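Beta-L-arabinobiosidase (Bacteroides thetaiotaomicron, PDB 5MQR) probably hydrolyses glycosidic bonds of plant pectin as an arabinofuranosidase, and may also have exo-alpha-sialidase activity. Local coordinates at residues L621-F626 / I658-C663; N53-R58 / K395-I400; T734-N739 / K776-E781. All coordinates share one frame; numbering follows the deposited sequence.

Contact 1. Residues L621-F626 / I658-C663; sequences LKYADF and IPLFEC
Glu-662 OE1 is salt-bridged to Arg-1076 and also lies at the edge of the Phe-626 ring, near its plane, 3.8 Å from CZ of that phenylalanine. Its partner OE2 is hydrogen-bonded to Tyr-1077 OH, so both oxygens of the buried carboxylate are held, which should restrict its rotation. Ring and carboxylate stand almost perpendicular, 82° apart. Glu-662 CG sits between the backbone N and the carbonyl carbon (chi1 63°), and from there the extended chain runs past Leu-621. That leucine lays its CD2 methyl 3.6 Å from Glu-662 CD, giving the carboxylate an apolar flank.

The other Leu-621 methyl, CD1, rests 3.7 Å from Leu-660 O and also touches Leu-660 CB. Leu-660 in turn forks against the turn that follows Leu-621. Its CD1 packs 3.7 Å from Tyr-623 N, and its CD2 meets the Tyr-623 ring edge-on in the ring plane, 3.9 Å from CD1 of the tyrosine. Phe-626 CE1 approaches Phe-661 O obliquely at 3.5 Å; this carbonyl is also hydrogen-bonded to Tyr-673 OH. Bonds from Asp-625 N to Lys-622 O and from Phe-626 N to Tyr-623 O curl the turn, bringing Tyr-623 and Phe-626 to bear on the strand. Across the contact itself the fit is thus made by van der Waals packing, and polar groups find partners outside the two segments: Tyr-623 OH bonds to Ser-651 OG and the Tyr-623 backbone N to Asp-615 OD2.

Strand 660-662 is the outermost strand of a five-stranded antiparallel sheet, bonded through Leu-660 and Glu-662 to strand 1053-1061, which falls in the family 65 C-terminal range. Helix 647-657 leads into it, helix 666-680 packs on Leu-660 through Tyr-673, and segment 621-626 leads into helix 627-636.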
loop_
_atom_site.group_PDB
_atom_site.type_symbol
_atom_site.label_atom_id
_atom_site.label_comp_id
_atom_site.label_asym_id
_atom_site.label_seq_id
_atom_site.Cartn_x
_atom_site.Cartn_y
_atom_site.Cartn_z
ATOM N N LEU A 621 1.161 6.608 5.178
ATOM C CA LEU A 621 0.779 7.074 6.513
ATOM C C LEU A 621 0.307 8.520 6.498
ATOM O O LEU A 621 0.773 9.328 5.684
ATOM C CB LEU A 621 1.968 6.933 7.484
ATOM C CG LEU A 621 2.584 5.526 7.576
ATOM C CD1 LEU A 621 3.727 5.506 8.581
ATOM C CD2 LEU A 621 1.544 4.461 7.920
ATOM N N LYS A 622 -0.612 8.834 7.412
ATOM C CA LYS A 622 -1.132 10.177 7.570
ATOM C C LYS A 622 -1.002 10.634 9.013
ATOM O O LYS A 622 -1.236 9.868 9.955
ATOM C CB LYS A 622 -2.599 10.232 7.123
ATOM C CG LYS A 622 -2.827 9.903 5.627
ATOM C CD LYS A 622 -2.240 10.971 4.703
ATOM C CE LYS A 622 -1.639 10.408 3.399
ATOM N NZ LYS A 622 -1.139 11.535 2.512
ATOM N N TYR A 623 -0.620 11.899 9.180
ATOM C CA TYR A 623 -0.350 12.434 10.491
ATOM C C TYR A 623 -1.577 12.347 11.391
ATOM O O TYR A 623 -1.432 12.056 12.572
ATOM C CB TYR A 623 0.199 13.872 10.440
ATOM C CG TYR A 623 0.493 14.357 11.839
ATOM C CD1 TYR A 623 1.594 13.868 12.523
ATOM C CD2 TYR A 623 -0.396 15.209 12.524
ATOM C CE1 TYR A 623 1.831 14.226 13.843
ATOM C CE2 TYR A 623 -0.140 15.595 13.847
ATOM C CZ TYR A 623 0.985 15.089 14.492
ATOM O OH TYR A 623 1.277 15.384 15.802
ATOM N N ALA A 624 -2.777 12.529 10.846
ATOM C CA ALA A 624 -4.023 12.374 11.658
ATOM C C ALA A 624 -4.124 11.055 12.419
ATOM O O ALA A 624 -4.700 11.017 13.508
ATOM C CB ALA A 624 -5.296 12.577 10.812
ATOM N N ASP A 625 -3.541 9.984 11.895
ATOM C CA ASP A 625 -3.533 8.729 12.660
ATOM C C ASP A 625 -2.511 8.651 13.802
ATOM O O ASP A 625 -2.557 7.699 14.577
ATOM C CB ASP A 625 -3.384 7.544 11.735
ATOM C CG ASP A 625 -4.472 7.496 10.709
ATOM O OD1 ASP A 625 -5.644 7.714 11.069
ATOM O OD2 ASP A 625 -4.165 7.255 9.546
ATOM N N PHE A 626 -1.613 9.635 13.891
ATOM C CA PHE A 626 -0.579 9.676 14.934
ATOM C C PHE A 626 -0.626 10.901 15.858
ATOM O O PHE A 626 0.131 10.958 16.853
ATOM C CB PHE A 626 0.796 9.502 14.297
ATOM C CG PHE A 626 0.880 8.282 13.447
ATOM C CD1 PHE A 626 1.109 7.036 14.023
ATOM C CD2 PHE A 626 0.633 8.354 12.081
ATOM C CE1 PHE A 626 1.104 5.894 13.251
ATOM C CE2 PHE A 626 0.636 7.213 11.308
ATOM C CZ PHE A 626 0.877 5.987 11.896
ATOM N N ILE A 658 8.123 15.903 10.807
ATOM C CA ILE A 658 8.606 14.562 11.086
ATOM C C ILE A 658 8.300 13.518 10.028
ATOM O O ILE A 658 7.196 13.491 9.482
ATOM C CB ILE A 658 8.230 14.074 12.490
ATOM C CG1 ILE A 658 6.738 13.860 12.700
ATOM C CG2 ILE A 658 8.772 15.041 13.533
ATOM C CD1 ILE A 658 6.476 12.903 13.844
ATOM N N PRO A 659 9.288 12.644 9.729
ATOM C CA PRO A 659 8.904 11.421 9.053
ATOM C C PRO A 659 7.919 10.659 9.927
ATOM O O PRO A 659 7.926 10.807 11.167
ATOM C CB PRO A 659 10.236 10.659 8.885
ATOM C CG PRO A 659 11.286 11.721 8.955
ATOM C CD PRO A 659 10.745 12.709 9.941
ATOM N N LEU A 660 7.054 9.882 9.304
ATOM C CA LEU A 660 6.067 9.109 10.057
ATOM C C LEU A 660 6.444 7.636 10.124
ATOM O O LEU A 660 6.994 7.099 9.170
ATOM C CB LEU A 660 4.684 9.282 9.437
ATOM C CG LEU A 660 4.148 10.724 9.369
ATOM C CD1 LEU A 660 2.859 10.769 8.552
ATOM C CD2 LEU A 660 3.905 11.338 10.740
ATOM N N PHE A 661 6.125 6.987 11.237
ATOM C CA PHE A 661 6.501 5.600 11.477
ATOM C C PHE A 661 5.338 4.844 12.128
ATOM O O PHE A 661 4.591 5.389 12.914
ATOM C CB PHE A 661 7.758 5.542 12.396
ATOM C CG PHE A 661 8.086 4.158 12.929
ATOM C CD1 PHE A 661 8.763 3.240 12.155
ATOM C CD2 PHE A 661 7.716 3.779 14.201
ATOM C CE1 PHE A 661 9.056 1.964 12.638
ATOM C CE2 PHE A 661 8.006 2.508 14.685
ATOM C CZ PHE A 661 8.669 1.595 13.896
ATOM N N GLU A 662 5.201 3.577 11.795
ATOM C CA GLU A 662 4.365 2.680 12.580
ATOM C C GLU A 662 4.897 1.283 12.537
ATOM O O GLU A 662 5.567 0.884 11.583
ATOM C CB GLU A 662 2.903 2.649 12.107
ATOM C CG GLU A 662 2.678 2.125 10.690
ATOM C CD GLU A 662 1.217 1.815 10.368
ATOM O OE1 GLU A 662 0.285 2.295 11.088
ATOM O OE2 GLU A 662 1.006 1.087 9.371
ATOM N N CYS A 663 4.547 0.544 13.582
ATOM C CA CYS A 663 4.825 -0.862 13.659
ATOM C C CYS A 663 3.800 -1.423 14.620
ATOM O O CYS A 663 3.075 -0.654 15.216
ATOM C CB CYS A 663 6.260 -1.074 14.123
ATOM S SG CYS A 663 6.505 -0.706 15.856
#

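Contact 2. Residues N53-R58 / K395-I400; sequences NIQLVR and KEDMWI
Trp-399 spreads its indole under Gln-55, whose CB stands 3.6 Å from the centroid of the six-membered ring and only 5° off the ring normal, a CH-pi contact. Gln-55 CG, anti to the backbone N (chi1 -164°), carries the extended chain over CE2 and off the NE1 side of the indole toward Asp-397. There one water bridges three polar groups: it accepts from Trp-399 NE1 at 2.8 Å, donates to Asp-397 OD2, and takes a weak bond from Gln-55 NE2. On the face of Ile-400, Val-57 and Met-398, a selenomethionine, run alongside each other in the same direction, with Val-57 CB 3.8 Å from Met-398 CB. The bulge residue Leu-56 brings its CD1 to Ile-400 CG2 at 3.6 Å.

The backbones beneath pair antiparallel. Ile-54 and Ile-400 exchange two nearly straight bonds, N to O each way at 2.9 Å, and Gln-55 and Trp-399 form the next, non-hydrogen-bonded pair. Then the register slips by one: Leu-56 N at 2.8 Å and Val-57 N at 3.1 Å both donate to Met-398 O from the same face of its carbonyl plane, a classic beta bulge, while Met-398 N returns a bond to Val-57 O. Four antiparallel four-stranded sheets lie in sequence between these two strands, so their pairing is consistent with the closure of a beta propeller, an early strand completing the sheet formed by the last ones.

Farther out, Val-437 N holds Gln-55 OE1, which helps to set the amide just past the indole, its plane turned 54° from the ring. Arg-359 salt-bridges Asp-397 OD2, the water's acceptor. Strand 431-435 bonds to Asn-53 and Gln-55 on the far edge of strand 52-57, Tyr-89 and Tyr-91 of strand 86-94 cover Met-398, and Arg-58 reaches Asp-454, a ligand of a bound calcium ion.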
loop_
_atom_site.group_PDB
_atom_site.type_symbol
_atom_site.label_atom_id
_atom_site.label_comp_id
_atom_site.label_asym_id
_atom_site.label_seq_id
_atom_site.Cartn_x
_atom_site.Cartn_y
_atom_site.Cartn_z
ATOM N N ASN A 53 -14.387 -1.721 -16.093
ATOM C CA ASN A 53 -15.643 -2.392 -16.386
ATOM C C ASN A 53 -15.805 -2.307 -17.896
ATOM O O ASN A 53 -15.896 -1.197 -18.435
ATOM C CB ASN A 53 -16.837 -1.689 -15.721
ATOM C CG ASN A 53 -16.596 -1.341 -14.275
ATOM O OD1 ASN A 53 -16.815 -0.196 -13.868
ATOM N ND2 ASN A 53 -16.198 -2.323 -13.479
ATOM N N ILE A 54 -15.865 -3.469 -18.556
ATOM C CA ILE A 54 -15.931 -3.583 -20.004
ATOM C C ILE A 54 -17.196 -4.345 -20.416
ATOM O O ILE A 54 -17.360 -5.516 -20.057
ATOM C CB ILE A 54 -14.712 -4.334 -20.573
ATOM C CG1 ILE A 54 -13.404 -3.680 -20.114
ATOM C CG2 ILE A 54 -14.759 -4.371 -22.101
ATOM C CD1 ILE A 54 -13.217 -2.222 -20.535
ATOM N N GLN A 55 -18.070 -3.687 -21.178
ATOM C CA GLN A 55 -19.250 -4.352 -21.702
ATOM C C GLN A 55 -18.880 -5.177 -22.941
ATOM O O GLN A 55 -18.243 -4.694 -23.870
ATOM C CB GLN A 55 -20.340 -3.341 -22.033
ATOM C CG GLN A 55 -21.730 -3.908 -22.217
ATOM C CD GLN A 55 -22.739 -2.823 -22.545
ATOM O OE1 GLN A 55 -22.547 -2.050 -23.485
ATOM N NE2 GLN A 55 -23.791 -2.727 -21.753
ATOM N N LEU A 56 -19.315 -6.425 -22.927
ATOM C CA LEU A 56 -19.042 -7.370 -23.975
ATOM C C LEU A 56 -20.219 -7.488 -24.942
ATOM O O LEU A 56 -19.999 -7.537 -26.137
ATOM C CB LEU A 56 -18.743 -8.743 -23.365
ATOM C CG LEU A 56 -17.288 -9.034 -23.071
ATOM C CD1 LEU A 56 -16.710 -7.983 -22.148
ATOM C CD2 LEU A 56 -17.130 -10.420 -22.475
ATOM N N VAL A 57 -21.442 -7.591 -24.405
ATOM C CA VAL A 57 -22.658 -7.752 -25.213
ATOM C C VAL A 57 -23.732 -6.746 -24.790
ATOM O O VAL A 57 -24.092 -6.677 -23.615
ATOM C CB VAL A 57 -23.241 -9.182 -25.098
ATOM C CG1 VAL A 57 -24.433 -9.322 -26.023
ATOM C CG2 VAL A 57 -22.179 -10.245 -25.406
ATOM N N ARG A 58 -24.215 -5.961 -25.753
ATOM C CA ARG A 58 -25.271 -4.981 -25.536
ATOM C C ARG A 58 -26.495 -5.445 -26.283
ATOM O O ARG A 58 -26.539 -5.371 -27.512
ATOM C CB ARG A 58 -24.853 -3.584 -26.035
ATOM C CG ARG A 58 -25.852 -2.468 -25.744
ATOM C CD ARG A 58 -25.489 -1.168 -26.441
ATOM N NE ARG A 58 -26.407 -0.113 -25.969
ATOM C CZ ARG A 58 -27.675 0.026 -26.357
ATOM N NH1 ARG A 58 -28.187 -0.787 -27.280
ATOM N NH2 ARG A 58 -28.437 0.990 -25.826
ATOM N N LYS A 395 -29.617 -9.066 -16.234
ATOM C CA LYS A 395 -29.838 -10.249 -17.106
ATOM C C LYS A 395 -30.107 -9.838 -18.556
ATOM O O LYS A 395 -30.930 -10.445 -19.253
ATOM C CB LYS A 395 -30.978 -11.120 -16.610
ATOM C CG LYS A 395 -31.002 -11.314 -15.104
ATOM C CD LYS A 395 -31.841 -12.544 -14.737
ATOM C CE LYS A 395 -31.911 -12.695 -13.230
ATOM N NZ LYS A 395 -32.929 -13.691 -12.767
ATOM N N GLU A 396 -29.368 -8.833 -19.014
ATOM C CA GLU A 396 -29.605 -8.221 -20.335
ATOM C C GLU A 396 -28.315 -7.992 -21.111
ATOM O O GLU A 396 -28.207 -8.361 -22.282
ATOM C CB GLU A 396 -30.347 -6.899 -20.150
ATOM C CG GLU A 396 -30.727 -6.194 -21.448
ATOM C CD GLU A 396 -31.755 -5.085 -21.242
ATOM O OE1 GLU A 396 -32.942 -5.420 -21.050
ATOM O OE2 GLU A 396 -31.380 -3.888 -21.275
ATOM N N ASP A 397 -27.367 -7.324 -20.466
ATOM C CA ASP A 397 -26.079 -7.009 -21.066
ATOM C C ASP A 397 -24.986 -7.840 -20.370
ATOM O O ASP A 397 -25.030 -8.010 -19.163
ATOM C CB ASP A 397 -25.785 -5.509 -20.909
ATOM C CG ASP A 397 -26.805 -4.639 -21.605
ATOM O OD1 ASP A 397 -27.264 -5.063 -22.680
ATOM O OD2 ASP A 397 -27.146 -3.527 -21.101
HETATM N N MSE A 398 -24.013 -8.330 -21.145
HETATM C CA MSE A 398 -22.900 -9.133 -20.616
HETATM C C MSE A 398 -21.698 -8.239 -20.448
HETATM O O MSE A 398 -21.359 -7.426 -21.337
HETATM C CB MSE A 398 -22.587 -10.346 -21.489
HETATM C CG MSE A 398 -23.779 -11.230 -21.831
HETATM SE SE MSE A 398 -24.816 -11.681 -20.243
HETATM C CE MSE A 398 -23.425 -12.703 -19.308
ATOM N N TRP A 399 -21.065 -8.365 -19.283
ATOM C CA TRP A 399 -19.921 -7.548 -18.893
ATOM C C TRP A 399 -18.758 -8.412 -18.372
ATOM O O TRP A 399 -18.939 -9.580 -17.975
ATOM C CB TRP A 399 -20.319 -6.595 -17.761
ATOM C CG TRP A 399 -21.170 -5.473 -18.147
ATOM C CD1 TRP A 399 -22.506 -5.504 -18.392
ATOM C CD2 TRP A 399 -20.769 -4.113 -18.279
ATOM N NE1 TRP A 399 -22.966 -4.245 -18.666
ATOM C CE2 TRP A 399 -21.921 -3.371 -18.624
ATOM C CE3 TRP A 399 -19.548 -3.448 -18.141
ATOM C CZ2 TRP A 399 -21.890 -2.008 -18.855
ATOM C CZ3 TRP A 399 -19.510 -2.074 -18.380
ATOM C CH2 TRP A 399 -20.680 -1.367 -18.732
ATOM N N ILE A 400 -17.580 -7.803 -18.354
ATOM C CA ILE A 400 -16.432 -8.329 -17.613
ATOM C C ILE A 400 -15.768 -7.165 -16.843
ATOM O O ILE A 400 -15.868 -6.025 -17.247
ATOM C CB ILE A 400 -15.447 -9.092 -18.555
ATOM C CG1 ILE A 400 -14.646 -10.154 -17.785
ATOM C CG2 ILE A 400 -14.502 -8.137 -19.316
ATOM C CD1 ILE A 400 -13.879 -11.142 -18.672
HETATM O O HOH W 1 -25.338 -2.803 -19.093
#

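Contact 3. Residues T734-N739 / K776-E781; sequences TWYRGN and KDLETE
Ionic pairing joins Arg-737 to Asp-777. The arginine offers NE and NH2 along one side of its guanidinium, one to each oxygen: Arg-737 NH2 to Asp-777 OD1 at 2.8 Å and Arg-737 NE to Asp-777 OD2 at 3.2 Å. Both bonds are nearly straight and lie in the guanidinium plane, yet they meet the carboxylate oxygens from above its plane, the two groups being turned 41° against each other.

A hydrogen bond between buried side chains joins Tyr-736 to Glu-781: Tyr-736 OH donates to Glu-781 OE1 at a short 2.5 Å. Glu-781 CG is anti to its backbone N (chi1 179°), and the straight chain beyond takes OE1 to the tyrosine. The oxygen lies in the ring plane at the edge, whereas the hydroxyl comes from above the carboxylate. Glu-781 OE2 is held by Ser-752 and Asn-754.

Leu-778 CD2 makes the apolar contact, 3.8 Å from Tyr-736 CZ. Asp-777 CB comes obliquely to the same ring, 3.9 Å from Tyr-736 CD2.

These side chains tie helix 726-737 to helix 768-788 in the MGH1-like helical domain. Since Arg-737 NH1 also pairs with Asp-773, one turn before Asp-777, the arginine straddles two acids of one helix and probably offsets the repulsion between them, while its two-point grip should restrain the Asp-777 carboxylate from rotating.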
loop_
_atom_site.group_PDB
_atom_site.type_symbol
_atom_site.label_atom_id
_atom_site.label_comp_id
_atom_site.label_asym_id
_atom_site.label_seq_id
_atom_site.Cartn_x
_atom_site.Cartn_y
_atom_site.Cartn_z
ATOM N N THR A 734 24.229 29.190 14.327
ATOM C CA THR A 734 24.312 29.787 15.656
ATOM C C THR A 734 25.593 29.346 16.402
ATOM O O THR A 734 26.281 30.183 16.983
ATOM C CB THR A 734 23.055 29.435 16.462
ATOM O OG1 THR A 734 21.923 30.108 15.893
ATOM C CG2 THR A 734 23.202 29.817 17.914
ATOM N N TRP A 735 25.905 28.045 16.365
ATOM C CA TRP A 735 27.144 27.535 16.957
ATOM C C TRP A 735 28.381 28.151 16.318
ATOM O O TRP A 735 29.309 28.515 17.044
ATOM C CB TRP A 735 27.254 25.996 16.900
ATOM C CG TRP A 735 26.570 25.304 18.003
ATOM C CD1 TRP A 735 25.470 24.508 17.907
ATOM C CD2 TRP A 735 26.916 25.346 19.390
ATOM N NE1 TRP A 735 25.110 24.046 19.144
ATOM C CE2 TRP A 735 25.973 24.560 20.078
ATOM C CE3 TRP A 735 27.928 25.969 20.115
ATOM C CZ2 TRP A 735 26.027 24.369 21.461
ATOM C CZ3 TRP A 735 27.972 25.790 21.487
ATOM C CH2 TRP A 735 27.041 24.983 22.139
ATOM N N TYR A 736 28.396 28.276 14.991
ATOM C CA TYR A 736 29.639 28.653 14.279
ATOM C C TYR A 736 29.785 30.145 13.978
ATOM O O TYR A 736 30.901 30.622 13.757
ATOM C CB TYR A 736 29.806 27.829 13.002
ATOM C CG TYR A 736 30.155 26.390 13.295
ATOM C CD1 TYR A 736 29.161 25.432 13.481
ATOM C CD2 TYR A 736 31.485 25.981 13.402
ATOM C CE1 TYR A 736 29.479 24.105 13.766
ATOM C CE2 TYR A 736 31.810 24.661 13.691
ATOM C CZ TYR A 736 30.806 23.723 13.860
ATOM O OH TYR A 736 31.120 22.425 14.140
ATOM N N ARG A 737 28.670 30.869 13.952
ATOM C CA ARG A 737 28.679 32.288 13.608
ATOM C C ARG A 737 27.893 33.160 14.575
ATOM O O ARG A 737 27.753 34.351 14.349
ATOM C CB ARG A 737 28.123 32.453 12.198
ATOM C CG ARG A 737 28.993 31.780 11.150
ATOM C CD ARG A 737 28.207 31.405 9.928
ATOM N NE ARG A 737 29.003 30.567 9.035
ATOM C CZ ARG A 737 28.658 30.233 7.792
ATOM N NH1 ARG A 737 27.512 30.645 7.271
ATOM N NH2 ARG A 737 29.476 29.480 7.066
ATOM N N GLY A 738 27.418 32.594 15.674
ATOM C CA GLY A 738 26.492 33.313 16.531
ATOM C C GLY A 738 27.140 34.136 17.617
ATOM O O GLY A 738 26.433 34.683 18.438
ATOM N N ASN A 739 28.468 34.212 17.634
ATOM C CA ASN A 739 29.225 34.959 18.638
ATOM C C ASN A 739 30.010 36.085 17.933
ATOM O O ASN A 739 31.188 35.919 17.599
ATOM C CB ASN A 739 30.152 33.989 19.384
ATOM C CG ASN A 739 31.106 34.685 20.350
ATOM O OD1 ASN A 739 30.818 35.758 20.869
ATOM N ND2 ASN A 739 32.244 34.058 20.598
ATOM N N LYS A 776 34.879 26.080 5.526
ATOM C CA LYS A 776 35.909 26.862 6.211
ATOM C C LYS A 776 35.740 26.863 7.723
ATOM O O LYS A 776 36.716 26.690 8.440
ATOM C CB LYS A 776 35.946 28.307 5.709
ATOM C CG LYS A 776 36.466 28.423 4.290
ATOM C CD LYS A 776 36.703 29.881 3.892
ATOM C CE LYS A 776 36.637 30.072 2.379
ATOM N NZ LYS A 776 37.579 31.152 1.955
ATOM N N ASP A 777 34.495 27.016 8.178
ATOM C CA ASP A 777 34.163 27.006 9.599
ATOM C C ASP A 777 34.582 25.700 10.254
ATOM O O ASP A 777 35.081 25.711 11.391
ATOM C CB ASP A 777 32.670 27.185 9.852
ATOM C CG ASP A 777 32.109 28.435 9.225
ATOM O OD1 ASP A 777 31.959 28.444 7.964
ATOM O OD2 ASP A 777 31.791 29.382 9.986
ATOM N N LEU A 778 34.375 24.587 9.543
ATOM C CA LEU A 778 34.773 23.268 10.036
ATOM C C LEU A 778 36.279 23.058 10.045
ATOM O O LEU A 778 36.789 22.379 10.948
ATOM C CB LEU A 778 34.091 22.153 9.266
ATOM C CG LEU A 778 32.568 22.118 9.417
ATOM C CD1 LEU A 778 32.017 21.120 8.403
ATOM C CD2 LEU A 778 32.130 21.809 10.844
ATOM N N GLU A 779 36.990 23.646 9.082
ATOM C CA GLU A 779 38.475 23.590 9.067
ATOM C C GLU A 779 39.053 24.357 10.227
ATOM O O GLU A 779 39.973 23.876 10.878
ATOM C CB GLU A 779 39.087 24.165 7.774
ATOM C CG GLU A 779 38.755 23.404 6.514
ATOM C CD GLU A 779 39.235 24.129 5.261
ATOM O OE1 GLU A 779 40.461 24.238 5.104
ATOM O OE2 GLU A 779 38.376 24.567 4.443
ATOM N N THR A 780 38.533 25.559 10.461
ATOM C CA THR A 780 38.933 26.348 11.619
ATOM C C THR A 780 38.720 25.547 12.920
ATOM O O THR A 780 39.602 25.511 13.773
ATOM C CB THR A 780 38.170 27.695 11.690
ATOM O OG1 THR A 780 38.414 28.432 10.490
ATOM C CG2 THR A 780 38.608 28.546 12.943
ATOM N N GLU A 781 37.556 24.903 13.054
ATOM C CA GLU A 781 37.309 24.047 14.220
ATOM C C GLU A 781 38.365 22.929 14.344
ATOM O O GLU A 781 38.963 22.748 15.427
ATOM C CB GLU A 781 35.909 23.443 14.167
ATOM C CG GLU A 781 35.574 22.530 15.332
ATOM C CD GLU A 781 34.174 21.953 15.248
ATOM O OE1 GLU A 781 33.604 21.870 14.132
ATOM O OE2 GLU A 781 33.658 21.553 16.319
#

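How the contacts relate
The three contacts share no helix or strand and follow one another along the chain as contact 2, contact 1, contact 3. Contacts 2 and 3 lie on opposite sides of the chain's centre, about 73 Å between centres, with contact 1 nearest that centre. Contact 2 is buried beta pairing, carried by backbone bonds and a bridging water. Contact 1 is also buried, but sets a turn against an edge strand through apolar packing, its polar groups satisfied by outside residues. Contact 3 is helix to helix and depends on side chains: its tyrosine bond is buried, while its salt bridge joins two partly exposed residues.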